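Putative type VI secretion protein (Escherichia coli, PDB 6SKI) is a type VI secretion effector that probably acts as a phospholipase and is carried by the TTR domain of the VgrG spike. Local coordinates at residues Asn327-Ser333 with Ala404-Met410; Asn418-Arg422 with Glu444-Pro448; Lys59-Cys63 with Arg289-Ser293. All blocks are in the same frame, centred on the assembly; numbering follows the deposited sequence.

Contact 1: Asn327-Ser333 with Ala404-Met410; sequences NESLFLS and AVFFERM
The segments pair through antiparallel strands 328-331 and 404-409, at 167° with axes 4.7 Å apart. Glu328-Arg409 and Leu330-Phe407 are hydrogen-bonded pairs; Ser329-Glu408 and Phe331-Phe406 are non-hydrogen-bonded pairs.

Glu328 loses the most surface. Glu328 N to Arg409 O and Arg409 N to Glu328 O are both 2.9 Å. The Glu328 side chain (chi1 m, chi2 t) forms a salt bridge to Arg409, whose chi1 and chi2 are t. Glu328 OE1 lies a very short 2.4 Å from Arg409 NH2 and accepts a weak bond from Arg409 NE at 3.0 Å. Arg409 NH2 also bonds to Thr486 O.

Phe407 (chi1 t) lies on the same face as this pair. Leu330 N to Phe407 O and Phe407 N to Leu330 O are both 2.9 Å. Leu332 CD1 sits 3.7 Å from Phe407 CB.

Phe406 (chi1 -148°) lies on the other face with Ser329, Phe331 and Glu408. Its edge meets the face of Phe331, an offset edge-to-face pair with centroids 5.2 Å apart and planes at 72°. Ser329 CB is 3.4 Å from Phe406 CZ. Helix 72-85 covers the two rings.

Leu332 (psi 0°) breaks the extended run. Its N reaches Val405 O at 2.6 Å, but the CA nearest that of Val405 is then Ser333's, 5.1 Å away.

Strand 328-341 is an outer strand of a three-stranded antiparallel sheet, with 398-409 at its centre; Phe331 also makes a backbone bond with Trp492. One face combines a buried ion pair with apolar contacts. The other carries the Phe331-Phe406 pair beside Ser329 and Glu408. Charge neutralisation and ring packing both add to the backbone ladder.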
ATOM      1  N   ASN A 327       4.390  21.879   2.886  1.00 53.22           N
ATOM      2  CA  ASN A 327       5.065  22.826   3.758  1.00 53.22           C
ATOM      3  C   ASN A 327       4.985  22.286   5.175  1.00 53.22           C
ATOM      4  O   ASN A 327       3.893  21.981   5.664  1.00 53.22           O
ATOM      5  CB  ASN A 327       4.424  24.210   3.683  1.00 53.22           C
ATOM      6  CG  ASN A 327       4.657  24.883   2.357  1.00 53.22           C
ATOM      7  OD1 ASN A 327       5.762  24.860   1.824  1.00 53.22           O
ATOM      8  ND2 ASN A 327       3.611  25.481   1.809  1.00 53.22           N
ATOM      9  N   GLU A 328       6.130  22.170   5.828  1.00 52.30           N
ATOM     10  CA  GLU A 328       6.225  21.558   7.144  1.00 52.30           C
ATOM     11  C   GLU A 328       6.268  22.646   8.205  1.00 52.30           C
ATOM     12  O   GLU A 328       7.256  23.376   8.312  1.00 52.30           O
ATOM     13  CB  GLU A 328       7.461  20.666   7.240  1.00 52.30           C
ATOM     14  CG  GLU A 328       7.379  19.417   6.388  1.00 52.30           C
ATOM     15  CD  GLU A 328       8.546  18.484   6.614  1.00 52.30           C
ATOM     16  OE1 GLU A 328       9.665  18.979   6.857  1.00 52.30           O
ATOM     17  OE2 GLU A 328       8.346  17.254   6.551  1.00 52.30           O
ATOM     18  N   SER A 329       5.197  22.751   8.979  1.00 51.72           N
ATOM     19  CA  SER A 329       5.156  23.565  10.189  1.00 51.72           C
ATOM     20  C   SER A 329       4.765  22.602  11.301  1.00 51.72           C
ATOM     21  O   SER A 329       3.578  22.337  11.511  1.00 51.72           O
ATOM     22  CB  SER A 329       4.170  24.718  10.051  1.00 51.72           C
ATOM     23  OG  SER A 329       4.444  25.482   8.892  1.00 51.72           O
ATOM     24  N   LEU A 330       5.758  22.083  12.016  1.00 49.96           N
ATOM     25  CA  LEU A 330       5.567  20.893  12.827  1.00 49.96           C
ATOM     26  C   LEU A 330       5.982  21.140  14.267  1.00 49.96           C
ATOM     27  O   LEU A 330       7.011  21.761  14.527  1.00 49.96           O
ATOM     28  CB  LEU A 330       6.378  19.718  12.271  1.00 49.96           C
ATOM     29  CG  LEU A 330       6.343  19.493  10.764  1.00 49.96           C
ATOM     30  CD1 LEU A 330       7.400  18.490  10.366  1.00 49.96           C
ATOM     31  CD2 LEU A 330       4.969  19.029  10.318  1.00 49.96           C
ATOM     32  N   PHE A 331       5.181  20.641  15.199  1.00 49.77           N
ATOM     33  CA  PHE A 331       5.600  20.565  16.590  1.00 49.77           C
ATOM     34  C   PHE A 331       6.489  19.344  16.754  1.00 49.77           C
ATOM     35  O   PHE A 331       6.040  18.211  16.560  1.00 49.77           O
ATOM     36  CB  PHE A 331       4.397  20.477  17.525  1.00 49.77           C
ATOM     37  CG  PHE A 331       3.742  21.795  17.797  1.00 49.77           C
ATOM     38  CD1 PHE A 331       4.499  22.906  18.103  1.00 49.77           C
ATOM     39  CD2 PHE A 331       2.368  21.918  17.768  1.00 49.77           C
ATOM     40  CE1 PHE A 331       3.900  24.116  18.356  1.00 49.77           C
ATOM     41  CE2 PHE A 331       1.765  23.128  18.027  1.00 49.77           C
ATOM     42  CZ  PHE A 331       2.532  24.227  18.319  1.00 49.77           C
ATOM     43  N   LEU A 332       7.750  19.568  17.099  1.00 49.72           N
ATOM     44  CA  LEU A 332       8.688  18.480  17.315  1.00 49.72           C
ATOM     45  C   LEU A 332       8.797  18.113  18.783  1.00 49.72           C
ATOM     46  O   LEU A 332       9.548  17.199  19.134  1.00 49.72           O
ATOM     47  CB  LEU A 332      10.060  18.850  16.755  1.00 49.72           C
ATOM     48  CG  LEU A 332      10.146  18.925  15.231  1.00 49.72           C
ATOM     49  CD1 LEU A 332      11.589  18.850  14.776  1.00 49.72           C
ATOM     50  CD2 LEU A 332       9.328  17.821  14.593  1.00 49.72           C
ATOM     51  N   SER A 333       8.060  18.808  19.638  1.00 51.44           N
ATOM     52  CA  SER A 333       7.850  18.436  21.023  1.00 51.44           C
ATOM     53  C   SER A 333       6.368  18.583  21.317  1.00 51.44           C
ATOM     54  O   SER A 333       5.670  19.375  20.681  1.00 51.44           O
ATOM     55  CB  SER A 333       8.671  19.312  21.972  1.00 51.44           C
ATOM     56  OG  SER A 333       8.440  18.965  23.324  1.00 51.44           O
ATOM     57  N   ALA A 404       6.673  24.931  22.960  1.00 54.65           N
ATOM     58  CA  ALA A 404       6.883  23.745  22.144  1.00 54.65           C
ATOM     59  C   ALA A 404       8.095  23.961  21.252  1.00 54.65           C
ATOM     60  O   ALA A 404       8.628  25.064  21.155  1.00 54.65           O
ATOM     61  CB  ALA A 404       5.649  23.414  21.306  1.00 54.65           C
ATOM     62  N   VAL A 405       8.547  22.887  20.617  1.00 52.90           N
ATOM     63  CA  VAL A 405       9.606  22.967  19.617  1.00 52.90           C
ATOM     64  C   VAL A 405       8.970  22.926  18.235  1.00 52.90           C
ATOM     65  O   VAL A 405       8.252  21.980  17.900  1.00 52.90           O
ATOM     66  CB  VAL A 405      10.626  21.835  19.789  1.00 52.90           C
ATOM     67  CG1 VAL A 405      11.775  22.018  18.823  1.00 52.90           C
ATOM     68  CG2 VAL A 405      11.130  21.809  21.204  1.00 52.90           C
ATOM     69  N   PHE A 406       9.233  23.950  17.434  1.00 52.00           N
ATOM     70  CA  PHE A 406       8.655  24.095  16.108  1.00 52.00           C
ATOM     71  C   PHE A 406       9.731  23.960  15.041  1.00 52.00           C
ATOM     72  O   PHE A 406      10.828  24.511  15.171  1.00 52.00           O
ATOM     73  CB  PHE A 406       7.963  25.449  15.966  1.00 52.00           C
ATOM     74  CG  PHE A 406       6.768  25.425  15.064  1.00 52.00           C
ATOM     75  CD1 PHE A 406       5.651  24.683  15.394  1.00 52.00           C
ATOM     76  CD2 PHE A 406       6.761  26.146  13.890  1.00 52.00           C
ATOM     77  CE1 PHE A 406       4.552  24.662  14.571  1.00 52.00           C
ATOM     78  CE2 PHE A 406       5.666  26.125  13.060  1.00 52.00           C
ATOM     79  CZ  PHE A 406       4.559  25.384  13.404  1.00 52.00           C
ATOM     80  N   PHE A 407       9.407  23.220  13.991  1.00 50.48           N
ATOM     81  CA  PHE A 407      10.239  23.100  12.806  1.00 50.48           C
ATOM     82  C   PHE A 407       9.486  23.702  11.631  1.00 50.48           C
ATOM     83  O   PHE A 407       8.337  23.328  11.371  1.00 50.48           O
ATOM     84  CB  PHE A 407      10.586  21.640  12.526  1.00 50.48           C
ATOM     85  CG  PHE A 407      11.525  21.451  11.376  1.00 50.48           C
ATOM     86  CD1 PHE A 407      12.788  22.005  11.400  1.00 50.48           C
ATOM     87  CD2 PHE A 407      11.142  20.718  10.270  1.00 50.48           C
ATOM     88  CE1 PHE A 407      13.648  21.831  10.346  1.00 50.48           C
ATOM     89  CE2 PHE A 407      12.001  20.542   9.215  1.00 50.48           C
ATOM     90  CZ  PHE A 407      13.256  21.099   9.254  1.00 50.48           C
ATOM     91  N   GLU A 408      10.124  24.641  10.936  1.00 53.18           N
ATOM     92  CA  GLU A 408       9.539  25.285   9.770  1.00 53.18           C
ATOM     93  C   GLU A 408      10.421  25.018   8.562  1.00 53.18           C
ATOM     94  O   GLU A 408      11.579  25.442   8.531  1.00 53.18           O
ATOM     95  CB  GLU A 408       9.381  26.790   9.985  1.00 53.18           C
ATOM     96  CG  GLU A 408       8.354  27.172  11.025  1.00 53.18           C
ATOM     97  CD  GLU A 408       8.837  28.279  11.940  1.00 53.18           C
ATOM     98  OE1 GLU A 408       8.503  29.454  11.682  1.00 53.18           O
ATOM     99  OE2 GLU A 408       9.554  27.974  12.918  1.00 53.18           O
ATOM    100  N   ARG A 409       9.869  24.330   7.573  1.00 49.64           N
ATOM    101  CA  ARG A 409      10.535  24.110   6.300  1.00 49.64           C
ATOM    102  C   ARG A 409       9.509  24.313   5.201  1.00 49.64           C
ATOM    103  O   ARG A 409       8.357  23.905   5.343  1.00 49.64           O
ATOM    104  CB  ARG A 409      11.147  22.710   6.211  1.00 49.64           C
ATOM    105  CG  ARG A 409      12.003  22.507   4.981  1.00 49.64           C
ATOM    106  CD  ARG A 409      12.842  21.255   5.087  1.00 49.64           C
ATOM    107  NE  ARG A 409      12.078  20.132   5.607  1.00 49.64           N
ATOM    108  CZ  ARG A 409      12.375  18.861   5.372  1.00 49.64           C
ATOM    109  NH1 ARG A 409      13.424  18.554   4.625  1.00 49.64           N
ATOM    110  NH2 ARG A 409      11.624  17.900   5.883  1.00 49.64           N
ATOM    111  N   MET A 410       9.916  24.955   4.116  1.00 52.40           N
ATOM    112  CA  MET A 410       8.989  25.333   3.063  1.00 52.40           C
ATOM    113  C   MET A 410       9.407  24.702   1.745  1.00 52.40           C
ATOM    114  O   MET A 410      10.598  24.630   1.430  1.00 52.40           O
ATOM    115  CB  MET A 410       8.917  26.853   2.917  1.00 52.40           C
ATOM    116  CG  MET A 410       8.062  27.534   3.972  1.00 52.40           C
ATOM    117  SD  MET A 410       6.343  27.720   3.475  1.00 52.40           S
ATOM    118  CE  MET A 410       6.546  28.163   1.756  1.00 52.40           C
TER

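Contact 2: Asn418-Arg422 with Glu444-Pro448; sequences NVCLR and ELQLP
This is a helix-to-loop contact. Asn418-Arg422 is the early part of helix 416-431, and Glu444-Pro448 belongs to the irregular link from that helix to helix 452-466. The link returns to cross the first turns of its own helix.

Residues 418-422 are regular helix, with Arg422 N bonded to Asn418 O at 2.9 Å. Leu445 has phi/psi -113/5°, whereas Gln446 and Leu447 are extended. The closest CA atoms are those of Asn418 and Leu445, 5.7 Å apart.

Asn418 (chi1 m) points at the loop. Its ND2 makes a weak hydrogen bond to Glu444 O at 3.2 Å, and its CB touches Leu447 CD2 at 3.6 Å. Leu447 (chi1 m, chi2 t) also meets Val419, with CD2 3.7 Å from Val419 CG2. One turn on from Asn418, Arg422 (chi1 m, chi2 t) sets a face of its guanidinium against Leu447, and its NE is 3.6 Å from Leu447 CD1. Leu421 CD2 packs on Leu445 CD2 at 3.6 Å.

Leu421 also touches helix 101-108, while Val419 and Leu447 touch Ala455 of helix 452-466. The leucines thus supply most of the loop's contact surface. Leu445 and Leu447 pack against apolar Val419 and Leu421 and against polar Asn418 and Arg422. The only hydrogen bond across the segments is weak.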
ATOM      1  N   ASN A 418      11.081   9.225  -6.603  1.00 45.08           N
ATOM      2  CA  ASN A 418      11.469   8.798  -7.941  1.00 45.08           C
ATOM      3  C   ASN A 418      12.740   7.961  -7.893  1.00 45.08           C
ATOM      4  O   ASN A 418      12.883   6.989  -8.643  1.00 45.08           O
ATOM      5  CB  ASN A 418      11.655  10.016  -8.838  1.00 45.08           C
ATOM      6  CG  ASN A 418      10.374  10.790  -9.036  1.00 45.08           C
ATOM      7  OD1 ASN A 418       9.282  10.237  -8.932  1.00 45.08           O
ATOM      8  ND2 ASN A 418      10.499  12.079  -9.314  1.00 45.08           N
ATOM      9  N   VAL A 419      13.666   8.311  -7.001  1.00 44.48           N
ATOM     10  CA  VAL A 419      14.851   7.488  -6.796  1.00 44.48           C
ATOM     11  C   VAL A 419      14.457   6.122  -6.257  1.00 44.48           C
ATOM     12  O   VAL A 419      14.955   5.086  -6.715  1.00 44.48           O
ATOM     13  CB  VAL A 419      15.835   8.203  -5.853  1.00 44.48           C
ATOM     14  CG1 VAL A 419      17.046   7.333  -5.585  1.00 44.48           C
ATOM     15  CG2 VAL A 419      16.248   9.540  -6.429  1.00 44.48           C
ATOM     16  N   CYS A 420      13.550   6.095  -5.279  1.00 43.81           N
ATOM     17  CA  CYS A 420      13.091   4.815  -4.750  1.00 43.81           C
ATOM     18  C   CYS A 420      12.353   4.007  -5.810  1.00 43.81           C
ATOM     19  O   CYS A 420      12.478   2.777  -5.860  1.00 43.81           O
ATOM     20  CB  CYS A 420      12.205   5.057  -3.534  1.00 43.81           C
ATOM     21  SG  CYS A 420      13.083   5.859  -2.185  1.00 43.81           S
ATOM     22  N   LEU A 421      11.601   4.690  -6.673  1.00 43.33           N
ATOM     23  CA  LEU A 421      10.971   4.046  -7.815  1.00 43.33           C
ATOM     24  C   LEU A 421      12.002   3.389  -8.714  1.00 43.33           C
ATOM     25  O   LEU A 421      11.814   2.259  -9.165  1.00 43.33           O
ATOM     26  CB  LEU A 421      10.175   5.079  -8.606  1.00 43.33           C
ATOM     27  CG  LEU A 421       9.325   4.548  -9.752  1.00 43.33           C
ATOM     28  CD1 LEU A 421       8.279   3.582  -9.247  1.00 43.33           C
ATOM     29  CD2 LEU A 421       8.699   5.701 -10.481  1.00 43.33           C
ATOM     30  N   ARG A 422      13.089   4.097  -9.007  1.00 45.28           N
ATOM     31  CA  ARG A 422      14.106   3.548  -9.897  1.00 45.28           C
ATOM     32  C   ARG A 422      14.816   2.363  -9.260  1.00 45.28           C
ATOM     33  O   ARG A 422      15.184   1.406  -9.950  1.00 45.28           O
ATOM     34  CB  ARG A 422      15.092   4.640 -10.295  1.00 45.28           C
ATOM     35  CG  ARG A 422      14.483   5.612 -11.271  1.00 45.28           C
ATOM     36  CD  ARG A 422      15.181   6.940 -11.289  1.00 45.28           C
ATOM     37  NE  ARG A 422      14.316   7.959 -11.869  1.00 45.28           N
ATOM     38  CZ  ARG A 422      14.359   8.333 -13.140  1.00 45.28           C
ATOM     39  NH1 ARG A 422      15.223   7.767 -13.970  1.00 45.28           N
ATOM     40  NH2 ARG A 422      13.535   9.265 -13.585  1.00 45.28           N
ATOM     41  N   GLU A 444       6.968  13.800 -14.374  1.00 55.63           N
ATOM     42  CA  GLU A 444       6.760  13.554 -12.958  1.00 55.63           C
ATOM     43  C   GLU A 444       7.770  12.569 -12.396  1.00 55.63           C
ATOM     44  O   GLU A 444       7.866  12.434 -11.173  1.00 55.63           O
ATOM     45  CB  GLU A 444       5.348  13.021 -12.721  1.00 55.63           C
ATOM     46  CG  GLU A 444       4.289  14.093 -12.608  1.00 55.63           C
ATOM     47  CD  GLU A 444       3.036  13.748 -13.385  1.00 55.63           C
ATOM     48  OE1 GLU A 444       3.136  12.979 -14.364  1.00 55.63           O
ATOM     49  OE2 GLU A 444       1.951  14.246 -13.018  1.00 55.63           O
ATOM     50  N   LEU A 445       8.517  11.885 -13.258  1.00 51.17           N
ATOM     51  CA  LEU A 445       9.478  10.875 -12.847  1.00 51.17           C
ATOM     52  C   LEU A 445      10.911  11.290 -13.139  1.00 51.17           C
ATOM     53  O   LEU A 445      11.833  10.502 -12.910  1.00 51.17           O
ATOM     54  CB  LEU A 445       9.165   9.550 -13.538  1.00 51.17           C
ATOM     55  CG  LEU A 445       7.868   8.888 -13.084  1.00 51.17           C
ATOM     56  CD1 LEU A 445       7.802   7.448 -13.550  1.00 51.17           C
ATOM     57  CD2 LEU A 445       7.724   8.980 -11.578  1.00 51.17           C
ATOM     58  N   GLN A 446      11.121  12.510 -13.621  1.00 54.51           N
ATOM     59  CA  GLN A 446      12.454  12.988 -13.946  1.00 54.51           C
ATOM     60  C   GLN A 446      13.129  13.520 -12.695  1.00 54.51           C
ATOM     61  O   GLN A 446      12.515  14.228 -11.893  1.00 54.51           O
ATOM     62  CB  GLN A 446      12.403  14.077 -15.017  1.00 54.51           C
ATOM     63  CG  GLN A 446      11.879  13.600 -16.352  1.00 54.51           C
ATOM     64  CD  GLN A 446      12.559  12.332 -16.824  1.00 54.51           C
ATOM     65  OE1 GLN A 446      13.782  12.273 -16.936  1.00 54.51           O
ATOM     66  NE2 GLN A 446      11.767  11.303 -17.095  1.00 54.51           N
ATOM     67  N   LEU A 447      14.393  13.172 -12.538  1.00 49.72           N
ATOM     68  CA  LEU A 447      15.202  13.457 -11.367  1.00 49.72           C
ATOM     69  C   LEU A 447      15.961  14.766 -11.546  1.00 49.72           C
ATOM     70  O   LEU A 447      16.486  15.036 -12.629  1.00 49.72           O
ATOM     71  CB  LEU A 447      16.187  12.328 -11.120  1.00 49.72           C
ATOM     72  CG  LEU A 447      15.548  11.120 -10.449  1.00 49.72           C
ATOM     73  CD1 LEU A 447      16.592  10.091 -10.149  1.00 49.72           C
ATOM     74  CD2 LEU A 447      14.860  11.561  -9.178  1.00 49.72           C
ATOM     75  N   PRO A 448      16.014  15.595 -10.506  1.00 50.69           N
ATOM     76  CA  PRO A 448      16.874  16.777 -10.557  1.00 50.69           C
ATOM     77  C   PRO A 448      18.327  16.365 -10.708  1.00 50.69           C
ATOM     78  O   PRO A 448      18.718  15.256 -10.341  1.00 50.69           O
ATOM     79  CB  PRO A 448      16.621  17.457  -9.208  1.00 50.69           C
ATOM     80  CG  PRO A 448      15.290  16.957  -8.780  1.00 50.69           C
ATOM     81  CD  PRO A 448      15.230  15.543  -9.263  1.00 50.69           C
TER

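Contact 3: Lys59-Cys63 with Arg289-Ser293; sequences KFNEC and RYNFS
Two loops meet here, with no strand pairing between them. Lys59-Cys63 follows helix 53-58. Phe60-Cys63 is a type II beta turn: Asn61 has phi/psi -59/120°, Glu62 has 72/-3°, and Cys63 N bonds to Phe60 O at 3.1 Å. Arg289-Ser293 precedes strand 294-296. The nearest CA atoms are those of Lys59 and Asn291, 6.7 Å apart.

Tyr290 (phi/psi -76/-40°, chi1 t) turns its ring to the type II turn. Cys63 SG lies 3.4 Å from Tyr290 CD2 and 4.5 Å from the ring centroid, an oblique sulfur-aromatic contact. Tyr290 OH is 3.4 Å from Glu62 CB. The Glu62 carboxylate goes to Arg67 in a salt bridge, and the Lys59 amine pairs with Glu51.

Asn291 (phi/psi -77/-3°, chi1 m) has the most surface covered. Its ND2 donates to Lys59 O at 3.2 Å and lies 3.3 Å from Lys59 CG. The same nitrogen bonds to Pro525 O and is 3.7 Å from Cys63 SG.

Phe292 makes no close contact with 59-63.

Tyr290 and Asn291 have the backbone angles of a type I turn. Side chains of the 289-292 turn dock on Lys59 and the type II turn. The Phe292 ring meets His310 edge-to-face, so the contact lies beside the histidine of a probable Ser-His-Asp triad like that of alpha/beta hydrolases.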
ATOM      1  N   LYS A  59      -6.114   5.710  13.993  1.00 52.99           N
ATOM      2  CA  LYS A  59      -4.876   6.308  14.485  1.00 52.99           C
ATOM      3  C   LYS A  59      -5.012   6.821  15.920  1.00 52.99           C
ATOM      4  O   LYS A  59      -3.997   7.041  16.590  1.00 52.99           O
ATOM      5  CB  LYS A  59      -4.422   7.420  13.542  1.00 52.99           C
ATOM      6  CG  LYS A  59      -3.418   6.935  12.508  1.00 52.99           C
ATOM      7  CD  LYS A  59      -2.967   8.038  11.576  1.00 52.99           C
ATOM      8  CE  LYS A  59      -4.075   8.436  10.625  1.00 52.99           C
ATOM      9  NZ  LYS A  59      -3.734   9.678   9.884  1.00 52.99           N
ATOM     10  N   PHE A  60      -6.242   7.027  16.408  1.00 52.55           N
ATOM     11  CA  PHE A  60      -6.430   7.434  17.801  1.00 52.55           C
ATOM     12  C   PHE A  60      -5.881   6.407  18.777  1.00 52.55           C
ATOM     13  O   PHE A  60      -5.459   6.767  19.880  1.00 52.55           O
ATOM     14  CB  PHE A  60      -7.909   7.658  18.113  1.00 52.55           C
ATOM     15  CG  PHE A  60      -8.389   9.053  17.862  1.00 52.55           C
ATOM     16  CD1 PHE A  60      -8.623   9.913  18.920  1.00 52.55           C
ATOM     17  CD2 PHE A  60      -8.641   9.495  16.580  1.00 52.55           C
ATOM     18  CE1 PHE A  60      -9.079  11.189  18.702  1.00 52.55           C
ATOM     19  CE2 PHE A  60      -9.099  10.772  16.357  1.00 52.55           C
ATOM     20  CZ  PHE A  60      -9.319  11.620  17.419  1.00 52.55           C
ATOM     21  N   ASN A  61      -5.914   5.130  18.409  1.00 54.18           N
ATOM     22  CA  ASN A  61      -5.442   4.073  19.293  1.00 54.18           C
ATOM     23  C   ASN A  61      -3.979   4.294  19.658  1.00 54.18           C
ATOM     24  O   ASN A  61      -3.114   4.371  18.781  1.00 54.18           O
ATOM     25  CB  ASN A  61      -5.627   2.719  18.612  1.00 54.18           C
ATOM     26  CG  ASN A  61      -5.520   1.559  19.572  1.00 54.18           C
ATOM     27  OD1 ASN A  61      -6.409   1.333  20.384  1.00 54.18           O
ATOM     28  ND2 ASN A  61      -4.441   0.799  19.466  1.00 54.18           N
ATOM     29  N   GLU A  62      -3.720   4.432  20.961  1.00 54.50           N
ATOM     30  CA  GLU A  62      -2.380   4.569  21.530  1.00 54.50           C
ATOM     31  C   GLU A  62      -1.754   5.929  21.240  1.00 54.50           C
ATOM     32  O   GLU A  62      -0.648   6.213  21.709  1.00 54.50           O
ATOM     33  CB  GLU A  62      -1.450   3.453  21.043  1.00 54.50           C
ATOM     34  CG  GLU A  62      -1.978   2.053  21.276  1.00 54.50           C
ATOM     35  CD  GLU A  62      -1.908   1.638  22.729  1.00 54.50           C
ATOM     36  OE1 GLU A  62      -1.112   2.234  23.482  1.00 54.50           O
ATOM     37  OE2 GLU A  62      -2.649   0.715  23.122  1.00 54.50           O
ATOM     38  N   CYS A  63      -2.446   6.783  20.484  1.00 52.93           N
ATOM     39  CA  CYS A  63      -1.911   8.093  20.138  1.00 52.93           C
ATOM     40  C   CYS A  63      -2.872   9.233  20.441  1.00 52.93           C
ATOM     41  O   CYS A  63      -2.608  10.369  20.035  1.00 52.93           O
ATOM     42  CB  CYS A  63      -1.515   8.141  18.658  1.00 52.93           C
ATOM     43  SG  CYS A  63       0.136   7.522  18.311  1.00 52.93           S
ATOM     44  N   ARG A 289       7.501   7.581  13.064  1.00 44.54           N
ATOM     45  CA  ARG A 289       6.196   7.707  13.685  1.00 44.54           C
ATOM     46  C   ARG A 289       5.856   6.459  14.490  1.00 44.54           C
ATOM     47  O   ARG A 289       6.345   5.357  14.229  1.00 44.54           O
ATOM     48  CB  ARG A 289       5.133   7.954  12.620  1.00 44.54           C
ATOM     49  CG  ARG A 289       5.002   9.402  12.223  1.00 44.54           C
ATOM     50  CD  ARG A 289       3.939   9.574  11.172  1.00 44.54           C
ATOM     51  NE  ARG A 289       4.356   8.994   9.904  1.00 44.54           N
ATOM     52  CZ  ARG A 289       3.728   9.195   8.754  1.00 44.54           C
ATOM     53  NH1 ARG A 289       2.652   9.964   8.716  1.00 44.54           N
ATOM     54  NH2 ARG A 289       4.176   8.629   7.645  1.00 44.54           N
ATOM     55  N   TYR A 290       4.996   6.648  15.489  1.00 47.97           N
ATOM     56  CA  TYR A 290       4.571   5.531  16.320  1.00 47.97           C
ATOM     57  C   TYR A 290       3.564   4.656  15.589  1.00 47.97           C
ATOM     58  O   TYR A 290       3.623   3.425  15.681  1.00 47.97           O
ATOM     59  CB  TYR A 290       3.982   6.056  17.633  1.00 47.97           C
ATOM     60  CG  TYR A 290       3.356   4.994  18.504  1.00 47.97           C
ATOM     61  CD1 TYR A 290       4.092   4.355  19.487  1.00 47.97           C
ATOM     62  CD2 TYR A 290       2.025   4.636  18.350  1.00 47.97           C
ATOM     63  CE1 TYR A 290       3.527   3.386  20.282  1.00 47.97           C
ATOM     64  CE2 TYR A 290       1.454   3.669  19.135  1.00 47.97           C
ATOM     65  CZ  TYR A 290       2.207   3.047  20.102  1.00 47.97           C
ATOM     66  OH  TYR A 290       1.638   2.079  20.896  1.00 47.97           O
ATOM     67  N   ASN A 291       2.645   5.270  14.852  1.00 47.33           N
ATOM     68  CA  ASN A 291       1.624   4.540  14.118  1.00 47.33           C
ATOM     69  C   ASN A 291       2.154   3.916  12.838  1.00 47.33           C
ATOM     70  O   ASN A 291       1.403   3.219  12.152  1.00 47.33           O
ATOM     71  CB  ASN A 291       0.457   5.468  13.785  1.00 47.33           C
ATOM     72  CG  ASN A 291      -0.516   5.607  14.927  1.00 47.33           C
ATOM     73  OD1 ASN A 291      -0.651   4.711  15.755  1.00 47.33           O
ATOM     74  ND2 ASN A 291      -1.196   6.741  14.988  1.00 47.33           N
ATOM     75  N   PHE A 292       3.422   4.142  12.505  1.00 44.12           N
ATOM     76  CA  PHE A 292       4.035   3.591  11.299  1.00 44.12           C
ATOM     77  C   PHE A 292       5.261   2.814  11.747  1.00 44.12           C
ATOM     78  O   PHE A 292       6.379   3.330  11.755  1.00 44.12           O
ATOM     79  CB  PHE A 292       4.388   4.686  10.309  1.00 44.12           C
ATOM     80  CG  PHE A 292       3.196   5.376   9.723  1.00 44.12           C
ATOM     81  CD1 PHE A 292       2.475   6.292  10.467  1.00 44.12           C
ATOM     82  CD2 PHE A 292       2.798   5.114   8.430  1.00 44.12           C
ATOM     83  CE1 PHE A 292       1.381   6.926   9.931  1.00 44.12           C
ATOM     84  CE2 PHE A 292       1.705   5.748   7.890  1.00 44.12           C
ATOM     85  CZ  PHE A 292       0.997   6.655   8.641  1.00 44.12           C
ATOM     86  N   SER A 293       5.043   1.560  12.112  1.00 45.71           N
ATOM     87  CA  SER A 293       6.113   0.664  12.512  1.00 45.71           C
ATOM     88  C   SER A 293       6.391  -0.314  11.383  1.00 45.71           C
ATOM     89  O   SER A 293       5.471  -0.774  10.702  1.00 45.71           O
ATOM     90  CB  SER A 293       5.749  -0.081  13.797  1.00 45.71           C
ATOM     91  OG  SER A 293       4.587  -0.866  13.622  1.00 45.71           O
TER

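Overall arrangement
The three contacts do not touch one another. Contacts 1 and 3 are the closest, with centres 19 Å apart and nearest atoms about 9 Å apart. Helix 72-85, which follows the loop of contact 3, covers the aromatic face of contact 1. Contacts 1 and 2 have centres 26 Å apart, but strand 398-409 of contact 1 is followed in the chain by helix 416-431 of contact 2. Contacts 2 and 3 lie on opposite sides of the chain's centre, 29 Å between centres. Contact 3 borders the probable catalytic site, since Arg289 and Phe292 touch His310, the likely partner of Ser197 and Asp245.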